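PDB 6NEW: proto-oncogene vav from Homo sapiens, which acts as a guanine nucleotide exchange factor, probably for Rac-type GTPases, through a DH domain followed by PH and zinc-binding C1 domains. Local coordinates for residues V179-Y182 with H183-L186; T36-D39 with K40-C43; R335-K338 with K339-E343; K256-V260 with E261-K265; T56-L59 with G60-Q64. All coordinates share one frame; numbering follows the deposited sequence.

Contact 1: residues V179-Y182 with H183-L186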
# COMPACT_ATOMS: atom_id res chain seq x y z
N VAL A 179 -0.91 4.96 -14.06
CA VAL A 179 -2.04 4.75 -13.15
C VAL A 179 -2.11 5.83 -12.06
O VAL A 179 -3.20 6.16 -11.60
CB VAL A 179 -2.10 3.30 -12.59
CG1 VAL A 179 -0.99 3.01 -11.58
CG2 VAL A 179 -3.48 2.95 -12.03
N LEU A 180 -0.96 6.44 -11.72
CA LEU A 180 -0.83 7.49 -10.72
C LEU A 180 -1.13 8.90 -11.27
O LEU A 180 -1.23 9.85 -10.49
CB LEU A 180 0.57 7.44 -10.08
CG LEU A 180 0.73 6.67 -8.75
CD1 LEU A 180 0.38 5.20 -8.89
CD2 LEU A 180 2.14 6.80 -8.21
N LYS A 181 -1.29 9.03 -12.61
CA LYS A 181 -1.56 10.31 -13.27
C LYS A 181 -3.04 10.59 -13.57
O LYS A 181 -3.38 11.77 -13.70
CB LYS A 181 -0.73 10.48 -14.56
CG LYS A 181 0.80 10.48 -14.41
CD LYS A 181 1.41 11.68 -13.69
CE LYS A 181 2.92 11.59 -13.74
NZ LYS A 181 3.57 12.71 -13.02
N TYR A 182 -3.90 9.55 -13.70
CA TYR A 182 -5.32 9.74 -14.01
C TYR A 182 -6.02 10.74 -13.13
O TYR A 182 -6.75 11.59 -13.65
CB TYR A 182 -6.09 8.43 -14.03
CG TYR A 182 -5.66 7.52 -15.15
CD1 TYR A 182 -5.79 7.91 -16.48
CD2 TYR A 182 -5.12 6.26 -14.88
CE1 TYR A 182 -5.38 7.07 -17.52
CE2 TYR A 182 -4.71 5.42 -15.91
CZ TYR A 182 -4.84 5.83 -17.22
OH TYR A 182 -4.42 4.99 -18.22
N HIS A 183 -5.80 10.68 -11.81
CA HIS A 183 -6.40 11.62 -10.85
C HIS A 183 -5.87 13.04 -11.05
O HIS A 183 -6.62 13.98 -10.83
CB HIS A 183 -6.27 11.14 -9.38
CG HIS A 183 -4.90 11.26 -8.80
ND1 HIS A 183 -4.54 12.34 -8.01
CD2 HIS A 183 -3.84 10.43 -8.92
CE1 HIS A 183 -3.27 12.14 -7.68
NE2 HIS A 183 -2.80 11.01 -8.21
N LEU A 184 -4.62 13.19 -11.51
CA LEU A 184 -4.06 14.52 -11.78
C LEU A 184 -4.66 15.12 -13.07
O LEU A 184 -4.93 16.32 -13.13
CB LEU A 184 -2.52 14.50 -11.87
CG LEU A 184 -1.75 14.05 -10.63
CD1 LEU A 184 -0.25 13.96 -10.92
CD2 LEU A 184 -2.00 14.97 -9.45
N LEU A 185 -4.87 14.26 -14.11
CA LEU A 185 -5.48 14.64 -15.39
C LEU A 185 -6.93 15.04 -15.17
O LEU A 185 -7.35 16.06 -15.72
CB LEU A 185 -5.41 13.49 -16.42
CG LEU A 185 -4.02 13.14 -16.98
CD1 LEU A 185 -4.08 11.85 -17.78
CD2 LEU A 185 -3.43 14.29 -17.83
N LEU A 186 -7.68 14.24 -14.36
CA LEU A 186 -9.07 14.52 -14.03
C LEU A 186 -9.21 15.72 -13.09
O LEU A 186 -10.26 16.34 -13.10
CB LEU A 186 -9.82 13.30 -13.46
CG LEU A 186 -10.03 12.07 -14.35
CD1 LEU A 186 -10.72 10.99 -13.60
CD2 LEU A 186 -10.84 12.37 -15.60
O HOH W 1 -5.14 7.77 -10.76

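Contact 2: residues T36-D39 with K40-C43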
# COMPACT_ATOMS: atom_id res chain seq x y z
N THR A 36 -9.66 30.68 -22.72
CA THR A 36 -10.95 30.49 -22.05
C THR A 36 -11.03 29.15 -21.30
O THR A 36 -10.23 28.25 -21.55
CB THR A 36 -12.15 30.65 -23.02
OG1 THR A 36 -12.22 29.54 -23.90
CG2 THR A 36 -12.10 31.96 -23.81
N GLU A 37 -12.03 29.03 -20.39
CA GLU A 37 -12.29 27.82 -19.62
C GLU A 37 -12.66 26.67 -20.55
O GLU A 37 -12.14 25.58 -20.36
CB GLU A 37 -13.38 28.05 -18.56
CG GLU A 37 -12.92 28.92 -17.40
CD GLU A 37 -11.87 28.29 -16.49
OE1 GLU A 37 -12.27 27.60 -15.52
OE2 GLU A 37 -10.66 28.50 -16.74
N TYR A 38 -13.50 26.93 -21.59
CA TYR A 38 -13.88 25.91 -22.57
C TYR A 38 -12.64 25.45 -23.36
O TYR A 38 -12.42 24.25 -23.48
CB TYR A 38 -14.99 26.41 -23.52
CG TYR A 38 -15.30 25.47 -24.68
CD1 TYR A 38 -16.11 24.35 -24.50
CD2 TYR A 38 -14.79 25.70 -25.95
CE1 TYR A 38 -16.40 23.48 -25.55
CE2 TYR A 38 -15.05 24.83 -27.01
CZ TYR A 38 -15.87 23.73 -26.81
OH TYR A 38 -16.13 22.88 -27.86
N ASP A 39 -11.82 26.41 -23.84
CA ASP A 39 -10.59 26.13 -24.59
C ASP A 39 -9.58 25.34 -23.74
O ASP A 39 -8.96 24.42 -24.27
CB ASP A 39 -9.97 27.40 -25.18
CG ASP A 39 -10.71 28.04 -26.34
OD1 ASP A 39 -11.40 27.30 -27.09
OD2 ASP A 39 -10.57 29.27 -26.54
N LYS A 40 -9.47 25.66 -22.43
CA LYS A 40 -8.60 24.97 -21.47
C LYS A 40 -9.14 23.56 -21.20
O LYS A 40 -8.36 22.62 -21.10
CB LYS A 40 -8.47 25.75 -20.16
CG LYS A 40 -7.29 26.69 -20.12
CD LYS A 40 -7.33 27.60 -18.91
CE LYS A 40 -6.22 28.62 -18.92
NZ LYS A 40 -6.26 29.50 -17.71
N ARG A 41 -10.48 23.43 -21.09
CA ARG A 41 -11.21 22.19 -20.86
C ARG A 41 -11.04 21.24 -22.05
O ARG A 41 -10.89 20.03 -21.85
CB ARG A 41 -12.70 22.49 -20.58
CG ARG A 41 -13.61 21.29 -20.37
CD ARG A 41 -14.56 21.17 -21.54
NE ARG A 41 -15.31 19.92 -21.47
CZ ARG A 41 -16.11 19.46 -22.42
NH1 ARG A 41 -16.27 20.15 -23.55
NH2 ARG A 41 -16.75 18.32 -22.27
N CYS A 42 -11.03 21.78 -23.28
CA CYS A 42 -10.84 21.00 -24.50
C CYS A 42 -9.39 20.53 -24.64
O CYS A 42 -9.16 19.44 -25.18
CB CYS A 42 -11.32 21.77 -25.72
SG CYS A 42 -13.12 21.92 -25.83
N CYS A 43 -8.44 21.30 -24.10
CA CYS A 43 -7.01 20.94 -24.10
C CYS A 43 -6.75 19.77 -23.14
O CYS A 43 -5.86 18.95 -23.39
CB CYS A 43 -6.15 22.15 -23.74
SG CYS A 43 -6.01 23.37 -25.07

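Contact 3: residues R335-K338 with K339-E343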
# COMPACT_ATOMS: atom_id res chain seq x y z
N ARG A 335 15.36 9.44 27.02
CA ARG A 335 14.03 10.03 27.16
C ARG A 335 13.33 10.00 25.80
O ARG A 335 12.13 9.77 25.75
CB ARG A 335 14.17 11.49 27.68
CG ARG A 335 12.89 12.32 27.72
CD ARG A 335 12.12 12.15 29.01
NE ARG A 335 10.93 13.01 29.03
CZ ARG A 335 10.89 14.26 29.49
NH1 ARG A 335 11.99 14.82 29.99
NH2 ARG A 335 9.76 14.95 29.46
N GLU A 336 14.09 10.24 24.70
CA GLU A 336 13.60 10.25 23.32
C GLU A 336 13.07 8.87 22.93
O GLU A 336 11.98 8.78 22.36
CB GLU A 336 14.69 10.69 22.32
CG GLU A 336 15.22 12.10 22.53
CD GLU A 336 16.35 12.20 23.54
OE1 GLU A 336 17.48 11.74 23.23
OE2 GLU A 336 16.12 12.75 24.65
N LEU A 337 13.82 7.82 23.29
CA LEU A 337 13.45 6.43 23.05
C LEU A 337 12.14 6.06 23.77
O LEU A 337 11.24 5.49 23.16
CB LEU A 337 14.58 5.47 23.47
CG LEU A 337 15.67 5.25 22.43
CD1 LEU A 337 16.93 4.68 23.07
CD2 LEU A 337 15.17 4.35 21.31
N LYS A 338 12.06 6.42 25.09
CA LYS A 338 10.91 6.19 25.97
C LYS A 338 9.69 6.83 25.34
O LYS A 338 8.69 6.15 25.14
CB LYS A 338 11.15 6.78 27.37
CG LYS A 338 9.93 6.63 28.28
CD LYS A 338 9.97 7.60 29.42
CE LYS A 338 8.59 8.05 29.76
NZ LYS A 338 8.56 8.67 31.09
N LYS A 339 9.81 8.13 24.99
CA LYS A 339 8.77 8.93 24.35
C LYS A 339 8.29 8.27 23.05
O LYS A 339 7.09 8.20 22.83
CB LYS A 339 9.27 10.37 24.10
CG LYS A 339 8.14 11.40 23.93
CD LYS A 339 8.59 12.64 23.16
CE LYS A 339 7.46 13.63 22.98
NZ LYS A 339 7.76 14.63 21.92
N LYS A 340 9.25 7.77 22.22
CA LYS A 340 8.98 7.11 20.95
C LYS A 340 8.25 5.76 21.13
O LYS A 340 7.29 5.51 20.40
CB LYS A 340 10.28 6.96 20.13
CG LYS A 340 10.10 6.30 18.76
CD LYS A 340 9.48 7.18 17.66
CE LYS A 340 9.14 6.30 16.47
NZ LYS A 340 9.27 7.01 15.18
N TRP A 341 8.68 4.92 22.08
CA TRP A 341 8.05 3.62 22.34
C TRP A 341 6.61 3.78 22.86
O TRP A 341 5.71 3.05 22.44
CB TRP A 341 8.89 2.80 23.32
CG TRP A 341 9.97 2.01 22.67
CD1 TRP A 341 11.23 2.44 22.38
CD2 TRP A 341 9.90 0.64 22.26
NE1 TRP A 341 11.97 1.41 21.84
CE2 TRP A 341 11.18 0.28 21.76
CE3 TRP A 341 8.89 -0.34 22.27
CZ2 TRP A 341 11.47 -1.00 21.28
CZ3 TRP A 341 9.17 -1.61 21.79
CH2 TRP A 341 10.45 -1.93 21.30
N MET A 342 6.41 4.76 23.77
CA MET A 342 5.14 5.12 24.38
C MET A 342 4.12 5.51 23.32
O MET A 342 2.98 5.06 23.36
CB MET A 342 5.36 6.31 25.32
CG MET A 342 4.10 6.78 26.01
SD MET A 342 4.00 6.02 27.62
CE MET A 342 5.20 7.02 28.43
N GLU A 343 4.55 6.39 22.40
CA GLU A 343 3.76 6.88 21.28
C GLU A 343 3.36 5.67 20.36
O GLU A 343 2.22 5.60 19.91
CB GLU A 343 4.58 7.92 20.53
CG GLU A 343 3.93 8.59 19.32
CD GLU A 343 4.96 9.19 18.38
OE1 GLU A 343 5.18 8.61 17.29
OE2 GLU A 343 5.63 10.17 18.79

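Contact 4: residues K256-V260 with E261-K265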
# COMPACT_ATOMS: atom_id res chain seq x y z
N LYS A 256 15.14 -2.63 29.02
CA LYS A 256 15.29 -3.37 30.28
C LYS A 256 13.90 -3.52 30.86
O LYS A 256 13.04 -2.66 30.64
CB LYS A 256 16.25 -2.66 31.25
CG LYS A 256 17.72 -2.79 30.84
CD LYS A 256 18.62 -1.98 31.75
CE LYS A 256 20.06 -1.93 31.28
NZ LYS A 256 20.91 -2.89 32.02
N ILE A 257 13.65 -4.62 31.55
CA ILE A 257 12.30 -4.90 32.01
C ILE A 257 12.23 -5.60 33.37
O ILE A 257 13.07 -6.43 33.70
CB ILE A 257 11.57 -5.71 30.89
CG1 ILE A 257 10.06 -5.93 31.18
CG2 ILE A 257 12.28 -7.03 30.59
CD1 ILE A 257 9.25 -6.27 29.96
N THR A 258 11.18 -5.25 34.14
CA THR A 258 10.84 -5.89 35.40
C THR A 258 9.36 -6.28 35.33
O THR A 258 8.61 -5.70 34.55
CB THR A 258 11.16 -5.01 36.64
OG1 THR A 258 10.13 -4.05 36.83
CG2 THR A 258 12.54 -4.33 36.59
N SER A 259 8.96 -7.28 36.11
CA SER A 259 7.58 -7.74 36.21
C SER A 259 7.23 -7.82 37.72
O SER A 259 8.16 -7.81 38.54
CB SER A 259 7.42 -9.09 35.53
OG SER A 259 7.94 -10.14 36.32
N VAL A 260 5.92 -7.95 38.09
CA VAL A 260 5.48 -8.08 39.49
C VAL A 260 6.35 -9.11 40.27
O VAL A 260 6.78 -8.82 41.38
CB VAL A 260 3.94 -8.36 39.61
CG1 VAL A 260 3.53 -8.84 41.00
CG2 VAL A 260 3.12 -7.14 39.21
N GLU A 261 6.67 -10.24 39.61
CA GLU A 261 7.45 -11.36 40.16
C GLU A 261 8.98 -11.22 40.02
O GLU A 261 9.68 -11.61 40.95
CB GLU A 261 6.98 -12.69 39.55
CG GLU A 261 5.47 -12.94 39.65
CD GLU A 261 4.63 -12.48 38.47
OE1 GLU A 261 5.09 -12.63 37.31
OE2 GLU A 261 3.50 -12.01 38.70
N ARG A 262 9.48 -10.71 38.89
CA ARG A 262 10.92 -10.53 38.63
C ARG A 262 11.25 -9.04 38.70
O ARG A 262 11.22 -8.35 37.67
CB ARG A 262 11.33 -11.11 37.25
CG ARG A 262 10.67 -12.42 36.86
CD ARG A 262 11.54 -13.16 35.86
NE ARG A 262 10.79 -14.16 35.08
CZ ARG A 262 10.40 -15.34 35.55
NH1 ARG A 262 10.65 -15.69 36.80
NH2 ARG A 262 9.73 -16.18 34.76
N ARG A 263 11.56 -8.54 39.91
CA ARG A 263 11.79 -7.11 40.17
C ARG A 263 13.22 -6.62 39.81
O ARG A 263 13.52 -5.42 39.97
CB ARG A 263 11.41 -6.74 41.62
CG ARG A 263 9.93 -6.97 41.96
CD ARG A 263 8.95 -6.09 41.18
NE ARG A 263 8.96 -4.68 41.60
CZ ARG A 263 8.47 -3.69 40.86
NH1 ARG A 263 7.95 -3.92 39.66
NH2 ARG A 263 8.52 -2.44 41.31
N SER A 264 14.06 -7.51 39.27
CA SER A 264 15.42 -7.21 38.81
C SER A 264 15.39 -6.94 37.31
O SER A 264 14.86 -7.77 36.56
CB SER A 264 16.35 -8.37 39.12
OG SER A 264 15.91 -9.57 38.49
N LYS A 265 15.97 -5.80 36.87
CA LYS A 265 16.04 -5.38 35.48
C LYS A 265 16.73 -6.43 34.60
O LYS A 265 17.90 -6.74 34.82
CB LYS A 265 16.75 -4.02 35.33
CG LYS A 265 15.95 -2.81 35.74
CD LYS A 265 16.63 -1.57 35.21
CE LYS A 265 16.30 -0.34 36.00
NZ LYS A 265 16.93 0.86 35.38
O HOH W 2 20.20 -5.37 34.19

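Contact 5: residues T56-L59 with G60-Q64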
# COMPACT_ATOMS: atom_id res chain seq x y z
N THR A 56 -1.14 3.24 -24.44
CA THR A 56 -1.61 1.96 -24.97
C THR A 56 -0.63 1.44 -26.04
O THR A 56 -0.45 0.22 -26.18
CB THR A 56 -3.07 2.07 -25.42
OG1 THR A 56 -3.86 2.41 -24.29
CG2 THR A 56 -3.62 0.78 -26.03
N ASP A 57 0.03 2.36 -26.77
CA ASP A 57 1.00 2.00 -27.79
C ASP A 57 2.30 1.54 -27.17
O ASP A 57 2.96 0.67 -27.74
CB ASP A 57 1.23 3.15 -28.79
CG ASP A 57 0.29 3.07 -29.98
OD1 ASP A 57 0.39 2.08 -30.75
OD2 ASP A 57 -0.54 4.00 -30.14
N THR A 58 2.66 2.10 -26.00
CA THR A 58 3.86 1.72 -25.24
C THR A 58 3.71 0.29 -24.70
O THR A 58 4.67 -0.47 -24.76
CB THR A 58 4.21 2.77 -24.20
OG1 THR A 58 4.51 3.98 -24.89
CG2 THR A 58 5.41 2.39 -23.34
N LEU A 59 2.49 -0.10 -24.25
CA LEU A 59 2.20 -1.46 -23.78
C LEU A 59 2.33 -2.44 -24.95
O LEU A 59 2.84 -3.55 -24.77
CB LEU A 59 0.82 -1.57 -23.11
CG LEU A 59 0.61 -0.83 -21.77
CD1 LEU A 59 -0.87 -0.77 -21.42
CD2 LEU A 59 1.38 -1.50 -20.64
N GLY A 60 1.90 -1.99 -26.14
CA GLY A 60 2.00 -2.74 -27.39
C GLY A 60 3.45 -2.87 -27.82
O GLY A 60 3.87 -3.93 -28.30
N SER A 61 4.24 -1.81 -27.58
CA SER A 61 5.67 -1.76 -27.86
C SER A 61 6.43 -2.76 -26.97
O SER A 61 7.27 -3.49 -27.49
CB SER A 61 6.22 -0.36 -27.67
OG SER A 61 7.57 -0.32 -28.11
N ILE A 62 6.11 -2.81 -25.65
CA ILE A 62 6.72 -3.75 -24.70
C ILE A 62 6.31 -5.19 -25.06
O ILE A 62 7.13 -6.09 -24.90
CB ILE A 62 6.45 -3.37 -23.21
CG1 ILE A 62 7.14 -2.03 -22.83
CG2 ILE A 62 6.91 -4.49 -22.24
CD1 ILE A 62 6.74 -1.42 -21.48
N GLN A 63 5.09 -5.40 -25.57
CA GLN A 63 4.66 -6.74 -25.94
C GLN A 63 5.27 -7.22 -27.26
O GLN A 63 5.93 -8.26 -27.28
CB GLN A 63 3.12 -6.89 -25.96
CG GLN A 63 2.68 -8.32 -26.27
CD GLN A 63 1.22 -8.58 -26.04
OE1 GLN A 63 0.68 -8.34 -24.96
NE2 GLN A 63 0.56 -9.14 -27.04
N GLN A 64 5.06 -6.47 -28.35
CA GLN A 64 5.51 -6.84 -29.69
C GLN A 64 7.02 -6.76 -29.91
O GLN A 64 7.54 -7.57 -30.69
CB GLN A 64 4.76 -6.03 -30.76
CG GLN A 64 3.25 -6.32 -30.82
CD GLN A 64 2.93 -7.77 -31.12
OE1 GLN A 64 3.22 -8.29 -32.21
NE2 GLN A 64 2.33 -8.46 -30.16

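Contact 1: residues V179-Y182 with H183-L186
The carbonyl oxygen of Lys181 is gripped twice by the turn that follows it. Leu185 N donates to Lys181 O over 2.9 Å, with a C=O...donor angle of 165°, while Leu184 N reaches the same oxygen through a weak, strongly bent bond. One residue on, Leu186 N closes the next helical turn onto Tyr182 O at 2.9 Å. Upstream, a water takes over from direct bonding: it donates to Val179 O at 2.7 Å and accepts from His183 N at 3.2 Å, lying in the plane of the imidazole at its edge. The His183 ring leans back over the preceding turn because its CG is set between the backbone N and the carbonyl carbon (chi1 74°). This brings NE2 to 3.0 Å from Leu180 O, but the angle is too poor for a hydrogen bond, and the oxygen meets the ring obliquely. Leu184 CG lies over one face of the same imidazole, displaced toward its rim. With an alanine here, Leu180 O would probably lose its close imidazole neighbour and Leu184 the ring beside its branch point. The apolar contacts are looser: Lys181 CD meets Leu184 CD1 at 4.0 Å, and Leu185 CD1 approaches the Tyr182 ring obliquely. The Tyr182 hydroxyl is hydrogen-bonded to Glu52, and Leu185 packs on helix 37-71; His183 and Leu186 touch Arg210 and Met209 of helix 196-235. The arrangement is that of a water-bridged junction between two successive helices, 174-179 and 182-191, within the all-helical DH domain.

Contact 2: residues T36-D39 with K40-C43
A cysteine sulfur sits over an aromatic face here: Cys42 SG lies 3.6 Å from the centroid of the Tyr38 ring and only 20° off its normal. It is displaced toward the hydroxyl end, so that CZ of Tyr38 is its nearest ring atom, 3.4 Å from SG. The tyrosine CG is anti to the backbone N (chi1 173°), which lays the ring alongside the next helical turn, where the sulfur comes up beneath it. Arg41 NH1 approaches Tyr38 CE1 to 3.9 Å; the guanidinium offers its edge, with its plane 38° from that of the ring. Its other nitrogen, NH2, forms a salt bridge with Glu198. Thr36 is the N-cap of helix 37-71, its OG1 accepting from Asp39 N at 3.2 Å in a nearly straight bond. Main-chain bonds then run in the regular i to i+4 pattern, the first from Lys40 N to Thr36 O at 2.8 Å, the last, from Cys43 N to Asp39 O, longer. On the flank, Lys40 CD passes the Glu37 carboxylate obliquely, and Glu37 OE2 remains 4.6 Å from Lys40 NZ, too far for a salt bridge. These opposite charges probably attract only loosely; the firmer polar ties at this helix start are the threonine cap and the Arg41-Glu198 salt bridge, while the sulfur over the ring probably adds a polarisable, largely dispersive contact.

Contact 3: residues R335-K338 with K339-E343
Lys338 and Met342 meet one turn apart on the C-terminal helix of the PH domain, the helix 335-352 that packs against the strands of the PH barrel. Their side chains run side by side and point the same way, Lys338 CE touching Met342 CE at 3.8 Å. Both have CG anti to the backbone N (chi1 177° for Lys338 and 180° for Met342), and the methionine then bends at its next two torsions so that its methyl comes back to the lysine chain. The ammonium end of Lys338 has firm partners beyond the helix: NZ makes a salt bridge with Asp302 and hydrogen bonds to the carbonyls of Asp303 and Met316. A buried charge is thereby met by three oxygens, while the Met342 methyl lies against the last methylene of its chain. Trp341 is turned to the barrel as well, stacking with Phe332 and touching Ala270 and Leu272. The backbone beneath is regular alpha helix: Lys339 N donates to Arg335 O at 2.9 Å, Lys340 N to Glu336 O at the same length, and Met342 N to Lys338 O at 3.0 Å. Lys339 and Lys340 instead carry their chains outward, so that each meets the first turn chiefly through its CB. Leu337 CD2 comes only as near as 4.4 Å to Trp341 NE1. The closer meeting is with the backbone: Leu337 O accepts from Trp341 N at 2.8 Å and also lies at the edge of the indole, near its plane, 3.1 Å from Trp341 CD1.

Contact 4: residues K256-V260 with E261-K265
Two hydrogen bonds lock Ser259 and Arg262 together across the turn. Ser259 N donates to Arg262 O at 2.9 Å, approaching from above the carbonyl plane, 47° out of it, and Arg262 N returns a bond to Ser259 OG at 3.0 Å. The hydroxyl is placed for this by its position between the backbone N and the carbonyl carbon (chi1 76°). Were Ser259 an alanine, Arg262 N would probably be left without its side-chain acceptor and that side of the turn less firmly held. The hydroxyl of Thr258 is hydrogen-bonded to Glu329. Arg262 O has a weaker second neighbour, a CA-H...O contact from Thr258 CA at 3.4 Å. A single water links the two arms: it donates to Lys265 O and accepts weakly from Lys256 NZ, whose main partner is Asp267. The apolar contacts come from side-chain stems: Lys256 and Lys265 cross at about a right angle, CD to CD at 4.0 Å, and Thr258 CG2 rests on Lys265 CG at 3.8 Å. The Arg263 chain, bent at its second and third torsions, folds back to set its CD 3.2 Å from Ser259 O. These contacts close the hairpin between strands 249-258 and 266-273 of the PH sheet. The two lysine amines stand 6.4 Å apart, Lys265 NZ bonding to Trp313 O and Lys256 NZ paired with Asp267; with cation-pi contacts to Phe331 and Trp313 respectively, their like charges are probably well compensated, which is consistent with the close packing of their methylene chains.

Contact 5: residues T56-L59 with G60-Q64
Thr56 O accepts from Gly60 N at 3.2 Å, with the donor tilted 32° from the carbonyl plane, and this opens a run of four successive i to i+4 bonds. The side chain of Thr56 looks back along the helix instead: OG1 bonds to Glu52 O, with a weak second bond to His93 O. Asp57 follows with the shortest of the four, its O receiving Ser61 N at 2.8 Å. Ser61 CB sits close over the two carbonyls of the turn before, 3.4 Å from Asp57 O and 3.3 Å from Thr58 O. All of this lies within helix 37-71, the long first helix of the DH bundle, whose neighbour here is helix 86-105. Thr58 O takes Ile62 N at 2.9 Å and is overlain by the isoleucine as well: CG1 is anti to the carbonyl carbon (chi1 -66°), which brings it to 3.5 Å from Thr58 O. The branches of the two residues graze each other, Thr58 CG2 to Ile62 CD1 at 4.4 Å, whereas Thr58 OG1 turns to Lys54 O and so satisfies its hydroxyl within the helix. Beyond, Ile62 packs on Ile86. Leu59 ends the segment, its O accepting from Gln63 N at 3.0 Å. Leu59 and Gln63, a turn apart, both rest on Leu90 of the neighbouring helix.

How the contacts relate
From the N terminus the order is contact 2, contact 5, contact 1, contact 4 and contact 3, all in series, so none nests in or crosses another. Contacts 2 and 5 are turns of one helix, 37-71, with nearest atoms about 16 Å apart. Contact 1 joins helices 174-179 and 182-191; its nearest atoms are about 8 Å from contact 2 and about 7 Å from contact 5, and Leu185 packs on the part of helix 37-71 between them. Contact 4 closes a hairpin loop in the PH sheet, and contact 3 lies on the helix packed against it, their centres about 19 Å apart. Contacts 1 and 3 lie on opposite sides of the chain's centre.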